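Local coordinates for ssDNA binding protein (Aeropyrum pernix, PDB 4PSN), which probably binds single-stranded DNA, entrapping it in a tunnel system formed between its subunits, at residues A27-A32 with I74-R79. Sequence-based numbering, arbitrary orientation.
Sequences AQLRDA and IDYEVR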
loop_
_atom_site.group_PDB
_atom_site.type_symbol
_atom_site.label_atom_id
_atom_site.label_comp_id
_atom_site.label_asym_id
_atom_site.label_seq_id
_atom_site.Cartn_x
_atom_site.Cartn_y
_atom_site.Cartn_z
ATOM N N ALA C 27 1.355 2.455 13.409
ATOM C CA ALA C 27 0.920 1.136 12.942
ATOM C C ALA C 27 1.748 0.031 13.584
ATOM O O ALA C 27 1.210 -1.004 13.983
ATOM C CB ALA C 27 0.996 1.043 11.431
ATOM N N GLN C 28 3.055 0.257 13.694
ATOM C CA GLN C 28 3.956 -0.738 14.256
ATOM C C GLN C 28 3.807 -0.892 15.766
ATOM O O GLN C 28 4.109 -1.946 16.315
ATOM C CB GLN C 28 5.417 -0.404 13.916
ATOM C CG GLN C 28 5.765 -0.529 12.427
ATOM C CD GLN C 28 7.253 -0.448 12.187
ATOM O OE1 GLN C 28 8.008 -0.045 13.067
ATOM N NE2 GLN C 28 7.689 -0.853 11.002
ATOM N N LEU C 29 3.355 0.165 16.434
ATOM C CA LEU C 29 3.297 0.171 17.890
ATOM C C LEU C 29 1.855 0.138 18.403
ATOM O O LEU C 29 1.591 0.414 19.574
ATOM C CB LEU C 29 4.019 1.402 18.433
ATOM C CG LEU C 29 5.528 1.440 18.155
ATOM C CD1 LEU C 29 6.147 2.698 18.763
ATOM C CD2 LEU C 29 6.233 0.175 18.672
ATOM N N ARG C 30 0.925 -0.188 17.514
ATOM C CA ARG C 30 -0.488 -0.259 17.871
ATOM C C ARG C 30 -0.745 -1.233 19.028
ATOM O O ARG C 30 -1.525 -0.937 19.934
ATOM C CB ARG C 30 -1.325 -0.646 16.657
ATOM C CG ARG C 30 -2.810 -0.397 16.843
ATOM C CD ARG C 30 -3.494 -0.048 15.529
ATOM N NE ARG C 30 -2.970 1.187 14.945
ATOM C CZ ARG C 30 -3.520 2.392 15.095
ATOM N NH1 ARG C 30 -4.627 2.548 15.814
ATOM N NH2 ARG C 30 -2.959 3.448 14.518
ATOM N N ASP C 31 -0.079 -2.383 18.999
ATOM C CA ASP C 31 -0.260 -3.394 20.034
ATOM C C ASP C 31 0.361 -2.985 21.367
ATOM O O ASP C 31 -0.220 -3.222 22.430
ATOM C CB ASP C 31 0.324 -4.733 19.580
ATOM C CG ASP C 31 -0.495 -5.385 18.484
ATOM O OD1 ASP C 31 -0.984 -4.664 17.589
ATOM O OD2 ASP C 31 -0.657 -6.622 18.523
ATOM N N ALA C 32 1.547 -2.385 21.309
ATOM C CA ALA C 32 2.204 -1.913 22.518
ATOM C C ALA C 32 1.323 -0.880 23.214
ATOM O O ALA C 32 1.287 -0.810 24.437
ATOM C CB ALA C 32 3.564 -1.322 22.196
ATOM N N ILE C 74 15.109 3.560 10.083
ATOM C CA ILE C 74 15.931 3.642 11.282
ATOM C C ILE C 74 15.428 2.602 12.266
ATOM O O ILE C 74 14.225 2.384 12.368
ATOM C CB ILE C 74 15.852 5.047 11.896
ATOM C CG1 ILE C 74 16.780 5.179 13.104
ATOM C CG2 ILE C 74 14.400 5.397 12.261
ATOM C CD1 ILE C 74 16.779 6.623 13.671
ATOM N N ASP C 75 16.341 1.928 12.952
ATOM C CA ASP C 75 15.943 0.914 13.920
ATOM C C ASP C 75 15.538 1.581 15.231
ATOM O O ASP C 75 15.968 2.704 15.526
ATOM C CB ASP C 75 17.086 -0.079 14.188
ATOM C CG ASP C 75 17.435 -0.945 12.966
ATOM O OD1 ASP C 75 16.700 -0.932 11.952
ATOM O OD2 ASP C 75 18.459 -1.657 13.039
ATOM N N TYR C 76 14.718 0.893 16.023
ATOM C CA TYR C 76 14.361 1.397 17.351
ATOM C C TYR C 76 14.123 0.281 18.349
ATOM O O TYR C 76 13.817 -0.862 17.984
ATOM C CB TYR C 76 13.138 2.332 17.314
ATOM C CG TYR C 76 11.859 1.651 16.892
ATOM C CD1 TYR C 76 11.020 1.063 17.826
ATOM C CD2 TYR C 76 11.491 1.594 15.556
ATOM C CE1 TYR C 76 9.852 0.434 17.440
ATOM C CE2 TYR C 76 10.316 0.977 15.161
ATOM C CZ TYR C 76 9.503 0.392 16.109
ATOM O OH TYR C 76 8.342 -0.231 15.719
ATOM N N GLU C 77 14.267 0.642 19.615
ATOM C CA GLU C 77 14.137 -0.278 20.719
ATOM C C GLU C 77 13.021 0.220 21.619
ATOM O O GLU C 77 12.986 1.386 22.009
ATOM C CB GLU C 77 15.455 -0.337 21.490
ATOM C CG GLU C 77 15.433 -1.170 22.759
ATOM C CD GLU C 77 16.801 -1.236 23.431
ATOM O OE1 GLU C 77 17.586 -0.270 23.291
ATOM O OE2 GLU C 77 17.097 -2.258 24.089
ATOM N N VAL C 78 12.084 -0.662 21.921
ATOM C CA VAL C 78 11.059 -0.367 22.896
ATOM C C VAL C 78 11.240 -1.319 24.059
ATOM O O VAL C 78 11.242 -2.537 23.876
ATOM C CB VAL C 78 9.662 -0.617 22.331
ATOM C CG1 VAL C 78 8.606 -0.277 23.389
ATOM C CG2 VAL C 78 9.447 0.188 21.077
ATOM N N ARG C 79 11.406 -0.777 25.254
ATOM C CA ARG C 79 11.458 -1.610 26.443
ATOM C C ARG C 79 11.322 -0.736 27.675
ATOM O O ARG C 79 11.891 0.353 27.736
ATOM C CB ARG C 79 12.753 -2.426 26.489
ATOM C CG ARG C 79 14.013 -1.616 26.669
ATOM C CD ARG C 79 15.242 -2.423 26.253
ATOM N NE ARG C 79 15.448 -3.620 27.068
ATOM C CZ ARG C 79 16.437 -4.492 26.877
ATOM N NH1 ARG C 79 16.555 -5.552 27.668
ATOM N NH2 ARG C 79 17.310 -4.303 25.892
#
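Y76 reaches from strand 69-78 to Q28 and L29, at the break between helices 17-28 and 30-34, in a helix-on-sheet contact of the N-terminal ThermoDBP-related region. Here the antiparallel sheet of strands 6-13, 69-78 and 83-97 turns Y76 and V78 of its middle strand toward the helices. The backbones stay well apart, the CA atoms of Q28 and Y76 being 11.1 Å from each other, and the gap is bridged by side chains. The phenol spans most of it: CB of Y76 already points toward the helices, and with CG set between the backbone N and carbonyl carbon (chi1 65°) the ring is directed to the helix end. Y76 OH donates a hydrogen bond of 2.7 Å to Q28 OE1, which lies at the edge of the tyrosine ring, near the ring plane. The approach is bent, 140° at the carbonyl oxygen, with the donor tilted 24° out of the amide plane. Q28 is extended beyond CG, and its other amide atom, NE2, bonds to the backbone O of T6, at the start of strand 6-13, so both ends of the amide are held, which restrains its rotation. The hydroxyl of buried Y76 thus has a polar partner, while L29 packs against the ring. L29, the first residue to leave helix 17-28 and the N-cap residue of helix 30-34, runs alongside Y76, the two side chains pointing opposite ways; I83, L38 and V43 also pack on it. On the sheet side, F85 of strand 83-97 and P5 touch Y76. L29 CD2 sits obliquely to the tyrosine ring, 3.8 Å from Y76 CE1. V78, two residues on, meets this methyl too, with V78 CG2 4.0 Å from L29 CD2.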